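PDB 3WAJ: transmembrane oligosaccharyl transferase from Archaeoglobus fulgidus, which is a membrane protein of the STT3/AglB oligosaccharyl transferase family, with a helical GT-C-type N-terminal region and further C-terminal domains. Local coordinates for residues F82-V87 with Y211-G216; T589-S594 with Y675-A680; Y595-A600 with S691-I696. All coordinates share one frame; numbering follows the deposited sequence.

Contact 1 (F82-V87 with Y211-G216); sequences FGPFLV and YVLSWG. With SO4 (sulfate ion), chain C.
Two helix ends meet here in the helical STT3 region of the GT-C clan: Gly83, the N-cap of helix 84-96, lies against Leu213 and Ser214, the last two residues of helix 199-214. The join is mainly backbone. Phe85 N, an amide in the first turn of its helix, gives its hydrogen to Leu213 O, a carbonyl near the end of the other helix, at 2.9 Å and nearly straight (167°), approaching from above the carbonyl plane. Gly83 faces the carbonyls of Leu213 and Ser214 with no side chain, which lets its CA come within 3.3 Å of Leu213 O in a CA-H...O contact. Pro84 suits the first helical position because no amide hydrogen is needed there; its side chain crosses that of Leu213 at about a right angle, CG lying 3.9 Å from Leu213 CD2. CG of Phe85 is anti to the backbone N (chi1 172°), and ring atom CD1 comes within 3.2 Å of Ser214 OG, a hydroxyl that is hydrogen-bonded to Leu210 O. Two waters complete the join: one accepts from Gly83 N and lies within hydrogen-bonding distance of Ser214 O, among more acceptors than it has protons for; the other accepts from Leu86 N at 3.2 Å and donates to Ser214 O. Around this core, Phe85 meets Trp165 and Trp169 of helix 163-181 edge-to-face, Leu213 packs on helix 243-261, and Phe82 touches Asp47, a zinc ligand, at the start of helix 47-60.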
ATOM      1  N   PHE A  82       4.181  11.455  -3.828  1.00 32.10           N
ATOM      2  CA  PHE A  82       4.400  11.666  -2.386  1.00 37.06           C
ATOM      3  C   PHE A  82       4.834  13.091  -2.118  1.00 40.37           C
ATOM      4  O   PHE A  82       5.784  13.584  -2.728  1.00 40.20           O
ATOM      5  CB  PHE A  82       5.453  10.702  -1.831  1.00 37.04           C
ATOM      6  CG  PHE A  82       4.924   9.332  -1.534  1.00 35.42           C
ATOM      7  CD1 PHE A  82       3.682   8.918  -2.032  1.00 33.61           C
ATOM      8  CD2 PHE A  82       5.652   8.458  -0.737  1.00 36.79           C
ATOM      9  CE1 PHE A  82       3.189   7.628  -1.757  1.00 35.79           C
ATOM     10  CE2 PHE A  82       5.168   7.170  -0.448  1.00 35.34           C
ATOM     11  CZ  PHE A  82       3.935   6.756  -0.959  1.00 31.98           C
ATOM     12  N   GLY A  83       4.132  13.750  -1.205  1.00 46.62           N
ATOM     13  CA  GLY A  83       4.276  15.182  -1.021  1.00 40.25           C
ATOM     14  C   GLY A  83       5.547  15.654  -0.342  1.00 41.17           C
ATOM     15  O   GLY A  83       6.201  14.897   0.386  1.00 41.36           O
ATOM     16  N   PRO A  84       5.899  16.932  -0.568  1.00 43.19           N
ATOM     17  CA  PRO A  84       7.090  17.498   0.067  1.00 40.50           C
ATOM     18  C   PRO A  84       6.978  17.643   1.579  1.00 40.03           C
ATOM     19  O   PRO A  84       8.029  17.629   2.219  1.00 44.08           O
ATOM     20  CB  PRO A  84       7.239  18.875  -0.601  1.00 46.28           C
ATOM     21  CG  PRO A  84       5.886  19.177  -1.223  1.00 40.75           C
ATOM     22  CD  PRO A  84       5.315  17.838  -1.579  1.00 40.78           C
ATOM     23  N   PHE A  85       5.782  17.770   2.153  1.00 37.45           N
ATOM     24  CA  PHE A  85       5.728  17.942   3.608  1.00 39.43           C
ATOM     25  C   PHE A  85       6.504  16.862   4.366  1.00 40.75           C
ATOM     26  O   PHE A  85       7.401  17.157   5.169  1.00 44.58           O
ATOM     27  CB  PHE A  85       4.304  18.016   4.169  1.00 40.40           C
ATOM     28  CG  PHE A  85       4.282  17.989   5.679  1.00 41.91           C
ATOM     29  CD1 PHE A  85       3.932  16.836   6.363  1.00 33.18           C
ATOM     30  CD2 PHE A  85       4.688  19.103   6.414  1.00 40.65           C
ATOM     31  CE1 PHE A  85       3.957  16.792   7.758  1.00 39.20           C
ATOM     32  CE2 PHE A  85       4.706  19.077   7.817  1.00 39.85           C
ATOM     33  CZ  PHE A  85       4.341  17.917   8.492  1.00 40.31           C
ATOM     34  N   LEU A  86       6.154  15.603   4.117  1.00 41.40           N
ATOM     35  CA  LEU A  86       6.760  14.498   4.865  1.00 35.23           C
ATOM     36  C   LEU A  86       8.173  14.253   4.374  1.00 34.95           C
ATOM     37  O   LEU A  86       9.045  13.918   5.171  1.00 36.21           O
ATOM     38  CB  LEU A  86       5.935  13.217   4.726  1.00 41.64           C
ATOM     39  CG  LEU A  86       5.726  12.303   5.942  1.00 42.96           C
ATOM     40  CD1 LEU A  86       5.505  10.841   5.504  1.00 24.58           C
ATOM     41  CD2 LEU A  86       6.840  12.414   6.972  1.00 42.67           C
ATOM     42  N   VAL A  87       8.412  14.404   3.070  1.00 36.81           N
ATOM     43  CA  VAL A  87       9.779  14.248   2.585  1.00 37.86           C
ATOM     44  C   VAL A  87      10.698  15.237   3.316  1.00 39.11           C
ATOM     45  O   VAL A  87      11.701  14.836   3.875  1.00 40.97           O
ATOM     46  CB  VAL A  87       9.915  14.389   1.048  1.00 32.69           C
ATOM     47  CG1 VAL A  87      11.389  14.208   0.649  1.00 25.72           C
ATOM     48  CG2 VAL A  87       9.073  13.343   0.334  1.00 29.30           C
ATOM     49  N   TYR A 211      -1.462  21.013   4.243  1.00 35.45           N
ATOM     50  CA  TYR A 211      -2.353  19.913   3.856  1.00 34.43           C
ATOM     51  C   TYR A 211      -2.098  19.447   2.406  1.00 39.02           C
ATOM     52  O   TYR A 211      -1.820  18.272   2.163  1.00 41.62           O
ATOM     53  CB  TYR A 211      -3.820  20.312   4.090  1.00 36.37           C
ATOM     54  CG  TYR A 211      -4.824  19.229   3.778  1.00 38.55           C
ATOM     55  CD1 TYR A 211      -4.575  17.907   4.112  1.00 39.90           C
ATOM     56  CD2 TYR A 211      -6.023  19.528   3.159  1.00 39.21           C
ATOM     57  CE1 TYR A 211      -5.490  16.912   3.823  1.00 41.69           C
ATOM     58  CE2 TYR A 211      -6.948  18.534   2.869  1.00 39.31           C
ATOM     59  CZ  TYR A 211      -6.672  17.230   3.204  1.00 39.25           C
ATOM     60  OH  TYR A 211      -7.578  16.235   2.918  1.00 42.68           O
ATOM     61  N   VAL A 212      -2.165  20.366   1.447  1.00 42.30           N
ATOM     62  CA  VAL A 212      -1.886  20.018   0.047  1.00 37.90           C
ATOM     63  C   VAL A 212      -0.443  19.542  -0.122  1.00 36.68           C
ATOM     64  O   VAL A 212      -0.152  18.701  -0.964  1.00 38.48           O
ATOM     65  CB  VAL A 212      -2.166  21.213  -0.914  1.00 36.61           C
ATOM     66  CG1 VAL A 212      -2.084  20.770  -2.376  1.00 32.80           C
ATOM     67  CG2 VAL A 212      -3.531  21.844  -0.634  1.00 27.50           C
ATOM     68  N   LEU A 213       0.471  20.071   0.685  1.00 38.68           N
ATOM     69  CA  LEU A 213       1.878  19.669   0.563  1.00 40.50           C
ATOM     70  C   LEU A 213       2.116  18.281   1.180  1.00 42.47           C
ATOM     71  O   LEU A 213       3.146  17.652   0.934  1.00 38.33           O
ATOM     72  CB  LEU A 213       2.824  20.731   1.143  1.00 47.02           C
ATOM     73  CG  LEU A 213       2.891  22.077   0.410  1.00 49.50           C
ATOM     74  CD1 LEU A 213       4.031  22.972   0.925  1.00 45.41           C
ATOM     75  CD2 LEU A 213       3.025  21.859  -1.090  1.00 45.85           C
ATOM     76  N   SER A 214       1.156  17.801   1.970  1.00 41.82           N
ATOM     77  CA  SER A 214       1.227  16.439   2.515  1.00 41.30           C
ATOM     78  C   SER A 214       0.589  15.451   1.561  1.00 37.66           C
ATOM     79  O   SER A 214       0.971  14.286   1.499  1.00 30.41           O
ATOM     80  CB  SER A 214       0.520  16.339   3.866  1.00 42.17           C
ATOM     81  OG  SER A 214       1.103  17.193   4.812  1.00 50.04           O
ATOM     82  N   TRP A 215      -0.396  15.942   0.822  1.00 37.78           N
ATOM     83  CA  TRP A 215      -1.206  15.110  -0.049  1.00 39.91           C
ATOM     84  C   TRP A 215      -1.781  15.978  -1.181  1.00 39.17           C
ATOM     85  O   TRP A 215      -2.554  16.915  -0.922  1.00 38.51           O
ATOM     86  CB  TRP A 215      -2.334  14.508   0.781  1.00 41.94           C
ATOM     87  CG  TRP A 215      -3.115  13.439   0.088  1.00 40.81           C
ATOM     88  CD1 TRP A 215      -2.615  12.323  -0.521  1.00 35.77           C
ATOM     89  CD2 TRP A 215      -4.542  13.362  -0.032  1.00 29.70           C
ATOM     90  NE1 TRP A 215      -3.641  11.566  -1.023  1.00 32.92           N
ATOM     91  CE2 TRP A 215      -4.844  12.180  -0.730  1.00 30.95           C
ATOM     92  CE3 TRP A 215      -5.601  14.186   0.389  1.00 34.90           C
ATOM     93  CZ2 TRP A 215      -6.156  11.788  -1.033  1.00 34.33           C
ATOM     94  CZ3 TRP A 215      -6.917  13.800   0.098  1.00 35.74           C
ATOM     95  CH2 TRP A 215      -7.178  12.610  -0.607  1.00 37.54           C
ATOM     96  N   GLY A 216      -1.409  15.662  -2.423  1.00 33.82           N
ATOM     97  CA  GLY A 216      -1.769  16.482  -3.577  1.00 35.42           C
ATOM     98  C   GLY A 216      -3.260  16.706  -3.802  1.00 38.87           C
ATOM     99  O   GLY A 216      -3.673  17.756  -4.312  1.00 40.75           O
TER
HETATM  100  S   SO4 C 902      -2.034   7.785  -1.607  1.00 53.58           S
HETATM  101  O1  SO4 C 902      -0.642   7.320  -1.549  1.00 50.57           O
HETATM  102  O2  SO4 C 902      -2.333   8.154  -2.994  1.00 57.00           O
HETATM  103  O3  SO4 C 902      -2.908   6.697  -1.166  1.00 60.19           O
HETATM  104  O4  SO4 C 902      -2.270   8.951  -0.747  1.00 54.10           O
HETATM  105  O   HOH W   1       1.600  12.679  -0.609  1.00 32.84           O
HETATM  106  O   HOH W   2       3.748  14.468   2.404  1.00 42.97           O

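Contact 2 (T589-S594 with Y675-A680); sequences TAENES and YSTMEA
The backbones of Ala590-Glu591 and Ser676-Met678 run close together, with Glu591 and Thr677 nearest at 4.5 Å between their CA atoms, and a single direct hydrogen bond joins them. Met678 N, the first amide of helix 678-684, donates to Ala590 O at 3.0 Å; it lies in the carbonyl plane, though the bond is bent at the hydrogen (134°). The same oxygen receives a CA-H...O contact from Thr677 CA and a hydrogen bond from a water, which also donates to Ser676 O at 2.6 Å, so one carbonyl serves three neighbours. Beside this, Met678 packs its CG against Ala590 CB at 4.2 Å. Its flexible chain bends at both chi2 and chi3, while the small methyl of Ala590 lets the backbones stay close. Thr677 divides its two branches: CG2 comes within 4.1 Å of Thr589 O, while OG1, set between the backbone N and carbonyl carbon (chi1 68°), accepts from Ala680 N at 3.2 Å and is also hydrogen-bonded to Tyr674 O. On the other segment Asn592 OD1 accepts from Tyr595 N. Threonine and asparagine both suit such places, since a short side chain can bring an oxygen back to an amide that the first helical turn leaves without a partner. Thr677 and Asn592 are thus side-chain N-caps, a common start to a helix, here at helices 678-684 and 593-602, whose leading ends the contact joins.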
ATOM      1  N   THR A 589       1.792 -15.295 -14.899  1.00 37.31           N
ATOM      2  CA  THR A 589       0.704 -16.177 -15.324  1.00 38.40           C
ATOM      3  C   THR A 589       0.921 -16.687 -16.736  1.00 37.02           C
ATOM      4  O   THR A 589       0.011 -17.264 -17.343  1.00 34.06           O
ATOM      5  CB  THR A 589      -0.653 -15.488 -15.307  1.00 36.76           C
ATOM      6  OG1 THR A 589      -0.663 -14.503 -16.336  1.00 32.19           O
ATOM      7  CG2 THR A 589      -0.944 -14.843 -13.935  1.00 33.70           C
ATOM      8  N   ALA A 590       2.109 -16.427 -17.270  1.00 35.10           N
ATOM      9  CA  ALA A 590       2.434 -16.845 -18.627  1.00 34.98           C
ATOM     10  C   ALA A 590       2.470 -18.369 -18.663  1.00 39.64           C
ATOM     11  O   ALA A 590       3.099 -19.021 -17.806  1.00 44.85           O
ATOM     12  CB  ALA A 590       3.759 -16.265 -19.069  1.00 30.68           C
ATOM     13  N   GLU A 591       1.805 -18.933 -19.662  1.00 38.00           N
ATOM     14  CA  GLU A 591       1.601 -20.369 -19.722  1.00 41.14           C
ATOM     15  C   GLU A 591       2.646 -21.132 -20.521  1.00 40.29           C
ATOM     16  O   GLU A 591       2.541 -22.347 -20.666  1.00 46.19           O
ATOM     17  CB  GLU A 591       0.194 -20.675 -20.215  1.00 49.09           C
ATOM     18  CG  GLU A 591      -0.861 -20.362 -19.169  1.00 61.39           C
ATOM     19  CD  GLU A 591      -2.208 -20.071 -19.778  1.00 75.70           C
ATOM     20  OE1 GLU A 591      -2.385 -20.351 -20.985  1.00 80.90           O
ATOM     21  OE2 GLU A 591      -3.083 -19.553 -19.051  1.00 82.15           O
ATOM     22  N   ASN A 592       3.659 -20.427 -21.018  1.00 41.63           N
ATOM     23  CA  ASN A 592       4.860 -21.077 -21.566  1.00 42.28           C
ATOM     24  C   ASN A 592       6.087 -20.180 -21.406  1.00 40.89           C
ATOM     25  O   ASN A 592       5.959 -18.968 -21.216  1.00 38.12           O
ATOM     26  CB  ASN A 592       4.662 -21.506 -23.030  1.00 39.99           C
ATOM     27  CG  ASN A 592       4.185 -20.373 -23.903  1.00 51.89           C
ATOM     28  OD1 ASN A 592       4.982 -19.528 -24.337  1.00 60.43           O
ATOM     29  ND2 ASN A 592       2.875 -20.332 -24.163  1.00 48.84           N
ATOM     30  N   GLU A 593       7.275 -20.767 -21.473  1.00 45.43           N
ATOM     31  CA  GLU A 593       8.484 -19.981 -21.252  1.00 44.82           C
ATOM     32  C   GLU A 593       8.720 -18.924 -22.349  1.00 52.04           C
ATOM     33  O   GLU A 593       9.212 -17.840 -22.056  1.00 55.30           O
ATOM     34  CB  GLU A 593       9.711 -20.888 -21.074  1.00 36.62           C
ATOM     35  CG  GLU A 593      10.914 -20.156 -20.501  1.00 39.90           C
ATOM     36  CD  GLU A 593      12.122 -21.050 -20.293  1.00 45.90           C
ATOM     37  OE1 GLU A 593      12.092 -22.231 -20.710  1.00 49.75           O
ATOM     38  OE2 GLU A 593      13.111 -20.565 -19.707  1.00 48.87           O
ATOM     39  N   SER A 594       8.361 -19.240 -23.595  1.00 49.66           N
ATOM     40  CA  SER A 594       8.520 -18.305 -24.718  1.00 47.82           C
ATOM     41  C   SER A 594       7.809 -16.980 -24.499  1.00 46.34           C
ATOM     42  O   SER A 594       8.395 -15.916 -24.721  1.00 47.54           O
ATOM     43  CB  SER A 594       8.015 -18.921 -26.023  1.00 44.46           C
ATOM     44  OG  SER A 594       8.503 -20.234 -26.153  1.00 56.09           O
ATOM     45  N   TYR A 675      -0.355 -25.272 -13.067  1.00 28.52           N
ATOM     46  CA  TYR A 675       0.952 -25.918 -13.075  1.00 28.41           C
ATOM     47  C   TYR A 675       1.821 -25.612 -14.294  1.00 34.79           C
ATOM     48  O   TYR A 675       3.013 -25.929 -14.315  1.00 43.30           O
ATOM     49  CB  TYR A 675       0.806 -27.417 -12.816  1.00 31.37           C
ATOM     50  CG  TYR A 675       0.197 -27.658 -11.456  1.00 40.07           C
ATOM     51  CD1 TYR A 675       0.994 -27.700 -10.319  1.00 32.56           C
ATOM     52  CD2 TYR A 675      -1.184 -27.786 -11.299  1.00 34.94           C
ATOM     53  CE1 TYR A 675       0.438 -27.904  -9.074  1.00 30.63           C
ATOM     54  CE2 TYR A 675      -1.745 -27.984 -10.058  1.00 27.86           C
ATOM     55  CZ  TYR A 675      -0.932 -28.044  -8.950  1.00 34.74           C
ATOM     56  OH  TYR A 675      -1.489 -28.249  -7.699  1.00 38.53           O
ATOM     57  N   SER A 676       1.226 -24.958 -15.286  1.00 34.01           N
ATOM     58  CA  SER A 676       1.968 -24.505 -16.461  1.00 39.67           C
ATOM     59  C   SER A 676       2.416 -23.046 -16.378  1.00 37.72           C
ATOM     60  O   SER A 676       3.196 -22.582 -17.198  1.00 42.21           O
ATOM     61  CB  SER A 676       1.131 -24.693 -17.718  1.00 36.91           C
ATOM     62  OG  SER A 676       1.072 -26.057 -18.024  1.00 51.62           O
ATOM     63  N   THR A 677       1.915 -22.316 -15.397  1.00 28.67           N
ATOM     64  CA  THR A 677       2.273 -20.910 -15.288  1.00 37.62           C
ATOM     65  C   THR A 677       3.708 -20.775 -14.814  1.00 41.19           C
ATOM     66  O   THR A 677       4.241 -21.694 -14.162  1.00 45.49           O
ATOM     67  CB  THR A 677       1.339 -20.168 -14.331  1.00 35.45           C
ATOM     68  OG1 THR A 677       1.572 -20.634 -12.994  1.00 35.89           O
ATOM     69  CG2 THR A 677      -0.110 -20.406 -14.744  1.00 36.26           C
ATOM     70  N   MET A 678       4.318 -19.635 -15.136  1.00 32.38           N
ATOM     71  CA  MET A 678       5.656 -19.320 -14.648  1.00 34.38           C
ATOM     72  C   MET A 678       5.707 -19.303 -13.127  1.00 36.55           C
ATOM     73  O   MET A 678       6.696 -19.732 -12.531  1.00 37.40           O
ATOM     74  CB  MET A 678       6.129 -17.969 -15.185  1.00 32.56           C
ATOM     75  CG  MET A 678       6.607 -18.018 -16.600  1.00 39.24           C
ATOM     76  SD  MET A 678       8.127 -18.982 -16.786  1.00 42.28           S
ATOM     77  CE  MET A 678       9.222 -17.998 -15.758  1.00 35.60           C
ATOM     78  N   GLU A 679       4.653 -18.798 -12.495  1.00 27.53           N
ATOM     79  CA  GLU A 679       4.665 -18.738 -11.042  1.00 33.56           C
ATOM     80  C   GLU A 679       4.752 -20.144 -10.455  1.00 36.16           C
ATOM     81  O   GLU A 679       5.467 -20.359  -9.477  1.00 35.31           O
ATOM     82  CB  GLU A 679       3.475 -17.964 -10.464  1.00 33.72           C
ATOM     83  CG  GLU A 679       3.407 -18.015  -8.930  1.00 36.61           C
ATOM     84  CD  GLU A 679       4.671 -17.462  -8.274  1.00 38.73           C
ATOM     85  OE1 GLU A 679       5.012 -17.872  -7.139  1.00 36.42           O
ATOM     86  OE2 GLU A 679       5.320 -16.595  -8.890  1.00 41.23           O
ATOM     87  N   ALA A 680       4.083 -21.116 -11.073  1.00 34.40           N
ATOM     88  CA  ALA A 680       4.157 -22.489 -10.540  1.00 36.66           C
ATOM     89  C   ALA A 680       5.482 -23.155 -10.873  1.00 37.29           C
ATOM     90  O   ALA A 680       6.029 -23.897 -10.061  1.00 41.18           O
ATOM     91  CB  ALA A 680       2.988 -23.351 -11.009  1.00 27.81           C
TER
HETATM   92  O   HOH W   3       5.186 -21.212 -18.229  1.00 40.38           O

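Contact 3 (Y595-A600 with S691-I696); sequences YAEFVA and SHYRMI
Glu597 and Tyr693 reach toward each other tip to tip, joining helix 593-602 to strand 693-698, an outermost strand of the mixed five-stranded sheet; it is an alpha-on-beta contact in which long side chains span the gap. The axes of the two short segments stay 13.5 Å apart, at 72°, and the backbones do not touch. Glutamate has the length and the acceptor needed here. Its chain bends at chi2 (51°), and OE2 receives a hydrogen bond from Tyr693 OH at 3.1 Å. The hydroxyl meets that oxygen from above the carboxylate plane, whereas OE2 itself sits at the edge of the tyrosine ring, near its plane, and the two flat groups are turned 71° apart. His692 comes in differently: its side chain crosses that of Glu597 at about a right angle, with OE1 3.8 Å from His692 CB. His692 ND1 is hydrogen-bonded to Val777 O, and the imidazole packs beside the carboxylate. Glu597 OE1, besides packing on His692, makes a salt bridge with Arg776 of the adjoining strand 771-776. With an arginine on one oxygen and a phenol on the other, the carboxylate is probably stabilised as the anion and restrained in its rotation. One turn along the helix, the small methyl of Ala600 packs against the phenol, its CB 3.7 Å from Tyr693 OH.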
ATOM      1  N   TYR A 595       6.542 -17.043 -24.090  1.00 42.52           N
ATOM      2  CA  TYR A 595       5.783 -15.832 -23.799  1.00 41.67           C
ATOM      3  C   TYR A 595       6.426 -15.052 -22.650  1.00 47.98           C
ATOM      4  O   TYR A 595       6.573 -13.836 -22.734  1.00 49.88           O
ATOM      5  CB  TYR A 595       4.327 -16.158 -23.471  1.00 38.55           C
ATOM      6  CG  TYR A 595       3.452 -14.919 -23.364  1.00 42.62           C
ATOM      7  CD1 TYR A 595       2.769 -14.431 -24.470  1.00 40.11           C
ATOM      8  CD2 TYR A 595       3.316 -14.235 -22.157  1.00 37.50           C
ATOM      9  CE1 TYR A 595       1.968 -13.300 -24.374  1.00 45.74           C
ATOM     10  CE2 TYR A 595       2.520 -13.110 -22.052  1.00 38.19           C
ATOM     11  CZ  TYR A 595       1.849 -12.645 -23.160  1.00 46.61           C
ATOM     12  OH  TYR A 595       1.057 -11.524 -23.054  1.00 51.41           O
ATOM     13  N   ALA A 596       6.809 -15.758 -21.583  1.00 44.10           N
ATOM     14  CA  ALA A 596       7.507 -15.129 -20.460  1.00 43.05           C
ATOM     15  C   ALA A 596       8.767 -14.387 -20.912  1.00 40.41           C
ATOM     16  O   ALA A 596       9.051 -13.266 -20.458  1.00 38.01           O
ATOM     17  CB  ALA A 596       7.850 -16.169 -19.383  1.00 37.69           C
ATOM     18  N   GLU A 597       9.516 -15.040 -21.800  1.00 38.59           N
ATOM     19  CA  GLU A 597      10.746 -14.499 -22.382  1.00 44.20           C
ATOM     20  C   GLU A 597      10.471 -13.225 -23.194  1.00 44.38           C
ATOM     21  O   GLU A 597      11.257 -12.276 -23.172  1.00 44.97           O
ATOM     22  CB  GLU A 597      11.403 -15.565 -23.260  1.00 42.96           C
ATOM     23  CG  GLU A 597      12.905 -15.634 -23.163  1.00 52.42           C
ATOM     24  CD  GLU A 597      13.391 -15.727 -21.748  1.00 57.18           C
ATOM     25  OE1 GLU A 597      14.474 -15.187 -21.473  1.00 59.07           O
ATOM     26  OE2 GLU A 597      12.700 -16.332 -20.911  1.00 65.40           O
ATOM     27  N   PHE A 598       9.339 -13.205 -23.891  1.00 42.39           N
ATOM     28  CA  PHE A 598       8.903 -12.013 -24.592  1.00 41.17           C
ATOM     29  C   PHE A 598       8.710 -10.883 -23.583  1.00 41.58           C
ATOM     30  O   PHE A 598       9.219  -9.776 -23.759  1.00 46.63           O
ATOM     31  CB  PHE A 598       7.610 -12.286 -25.381  1.00 39.65           C
ATOM     32  CG  PHE A 598       6.768 -11.057 -25.611  1.00 41.45           C
ATOM     33  CD1 PHE A 598       7.130 -10.113 -26.573  1.00 50.96           C
ATOM     34  CD2 PHE A 598       5.611 -10.839 -24.866  1.00 37.66           C
ATOM     35  CE1 PHE A 598       6.356  -8.964 -26.776  1.00 48.66           C
ATOM     36  CE2 PHE A 598       4.826  -9.688 -25.059  1.00 39.92           C
ATOM     37  CZ  PHE A 598       5.202  -8.751 -26.012  1.00 46.74           C
ATOM     38  N   VAL A 599       7.985 -11.169 -22.512  1.00 42.79           N
ATOM     39  CA  VAL A 599       7.725 -10.157 -21.496  1.00 42.55           C
ATOM     40  C   VAL A 599       9.019  -9.681 -20.825  1.00 43.93           C
ATOM     41  O   VAL A 599       9.229  -8.468 -20.637  1.00 41.15           O
ATOM     42  CB  VAL A 599       6.731 -10.681 -20.448  1.00 35.67           C
ATOM     43  CG1 VAL A 599       6.612  -9.707 -19.264  1.00 28.46           C
ATOM     44  CG2 VAL A 599       5.382 -10.941 -21.098  1.00 30.58           C
ATOM     45  N   ALA A 600       9.888 -10.636 -20.485  1.00 39.31           N
ATOM     46  CA  ALA A 600      11.102 -10.323 -19.731  1.00 36.97           C
ATOM     47  C   ALA A 600      12.071  -9.510 -20.566  1.00 37.88           C
ATOM     48  O   ALA A 600      12.716  -8.600 -20.062  1.00 43.00           O
ATOM     49  CB  ALA A 600      11.767 -11.581 -19.215  1.00 31.23           C
ATOM     50  N   SER A 691      14.420 -23.089 -19.311  1.00 46.63           N
ATOM     51  CA  SER A 691      15.707 -23.017 -20.003  1.00 45.32           C
ATOM     52  C   SER A 691      16.548 -21.815 -19.612  1.00 45.55           C
ATOM     53  O   SER A 691      17.778 -21.880 -19.635  1.00 45.66           O
ATOM     54  CB  SER A 691      15.486 -22.989 -21.512  1.00 43.96           C
ATOM     55  OG  SER A 691      15.078 -24.247 -21.974  1.00 50.56           O
ATOM     56  N   HIS A 692      15.870 -20.728 -19.252  1.00 40.80           N
ATOM     57  CA  HIS A 692      16.489 -19.416 -19.115  1.00 39.60           C
ATOM     58  C   HIS A 692      16.428 -18.864 -17.697  1.00 41.32           C
ATOM     59  O   HIS A 692      16.643 -17.671 -17.485  1.00 41.68           O
ATOM     60  CB  HIS A 692      15.808 -18.429 -20.068  1.00 42.48           C
ATOM     61  CG  HIS A 692      15.886 -18.840 -21.505  1.00 48.85           C
ATOM     62  ND1 HIS A 692      17.058 -18.781 -22.231  1.00 51.49           N
ATOM     63  CD2 HIS A 692      14.946 -19.336 -22.344  1.00 43.12           C
ATOM     64  CE1 HIS A 692      16.832 -19.214 -23.459  1.00 51.76           C
ATOM     65  NE2 HIS A 692      15.560 -19.559 -23.552  1.00 50.48           N
ATOM     66  N   TYR A 693      16.125 -19.720 -16.726  1.00 39.33           N
ATOM     67  CA  TYR A 693      16.040 -19.281 -15.330  1.00 35.25           C
ATOM     68  C   TYR A 693      16.709 -20.303 -14.436  1.00 37.40           C
ATOM     69  O   TYR A 693      16.583 -21.500 -14.676  1.00 39.02           O
ATOM     70  CB  TYR A 693      14.571 -19.089 -14.912  1.00 32.35           C
ATOM     71  CG  TYR A 693      13.893 -18.055 -15.754  1.00 33.40           C
ATOM     72  CD1 TYR A 693      13.784 -16.756 -15.315  1.00 29.42           C
ATOM     73  CD2 TYR A 693      13.409 -18.365 -17.014  1.00 36.34           C
ATOM     74  CE1 TYR A 693      13.194 -15.785 -16.101  1.00 38.25           C
ATOM     75  CE2 TYR A 693      12.822 -17.391 -17.822  1.00 34.04           C
ATOM     76  CZ  TYR A 693      12.715 -16.112 -17.353  1.00 35.63           C
ATOM     77  OH  TYR A 693      12.132 -15.148 -18.137  1.00 40.33           O
ATOM     78  N   ARG A 694      17.427 -19.838 -13.415  1.00 40.98           N
ATOM     79  CA  ARG A 694      18.055 -20.732 -12.426  1.00 41.65           C
ATOM     80  C   ARG A 694      17.802 -20.124 -11.061  1.00 40.31           C
ATOM     81  O   ARG A 694      17.717 -18.895 -10.937  1.00 38.68           O
ATOM     82  CB  ARG A 694      19.572 -20.877 -12.679  1.00 42.50           C
ATOM     83  CG  ARG A 694      20.336 -19.547 -12.818  1.00 39.68           C
ATOM     84  CD  ARG A 694      21.823 -19.782 -12.914  1.00 41.99           C
ATOM     85  NE  ARG A 694      22.614 -18.554 -13.028  1.00 43.01           N
ATOM     86  CZ  ARG A 694      23.932 -18.527 -13.230  1.00 42.99           C
ATOM     87  NH1 ARG A 694      24.609 -19.657 -13.350  1.00 45.84           N
ATOM     88  NH2 ARG A 694      24.569 -17.375 -13.320  1.00 34.73           N
ATOM     89  N   MET A 695      17.655 -20.954 -10.038  1.00 36.25           N
ATOM     90  CA  MET A 695      17.530 -20.417  -8.692  1.00 34.13           C
ATOM     91  C   MET A 695      18.925 -20.003  -8.229  1.00 34.15           C
ATOM     92  O   MET A 695      19.910 -20.680  -8.536  1.00 34.67           O
ATOM     93  CB  MET A 695      16.923 -21.464  -7.765  1.00 37.81           C
ATOM     94  CG  MET A 695      16.826 -21.061  -6.296  1.00 42.64           C
ATOM     95  SD  MET A 695      15.673 -22.144  -5.450  1.00 42.55           S
ATOM     96  CE  MET A 695      16.405 -22.070  -3.873  1.00 91.91           C
ATOM     97  N   ILE A 696      19.025 -18.886  -7.516  1.00 32.24           N
ATOM     98  CA  ILE A 696      20.331 -18.464  -7.011  1.00 36.45           C
ATOM     99  C   ILE A 696      20.365 -18.327  -5.498  1.00 38.35           C
ATOM    100  O   ILE A 696      21.446 -18.308  -4.895  1.00 41.85           O
ATOM    101  CB  ILE A 696      20.815 -17.162  -7.660  1.00 32.33           C
ATOM    102  CG1 ILE A 696      19.832 -16.028  -7.388  1.00 36.63           C
ATOM    103  CG2 ILE A 696      21.017 -17.357  -9.147  1.00 26.46           C
ATOM    104  CD1 ILE A 696      20.250 -14.706  -8.024  1.00 37.92           C
TER

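Overall arrangement
From the N terminus, contact 1 comes first: it brings the end of helix 199-214 back to the start of helix 84-96, closing a largely helical loop within the STT3 region. It is complete before the other two begin, and about 25 Å separates its nearest atoms from theirs. Contacts 2 and 3 each close a loop of 80 to 90 residues of mixed helix and strand, and they cross, their segments alternating. Both use helix 593-602, contact 2 at the turn leading into it, contact 3 along its body, tying it to helix 678-684 and then to strand 693-698. They also touch: the Glu593 carboxylate probably accepts hydrogen bonds from Ser691 N and His692 N, and Met678 packs on Ala596.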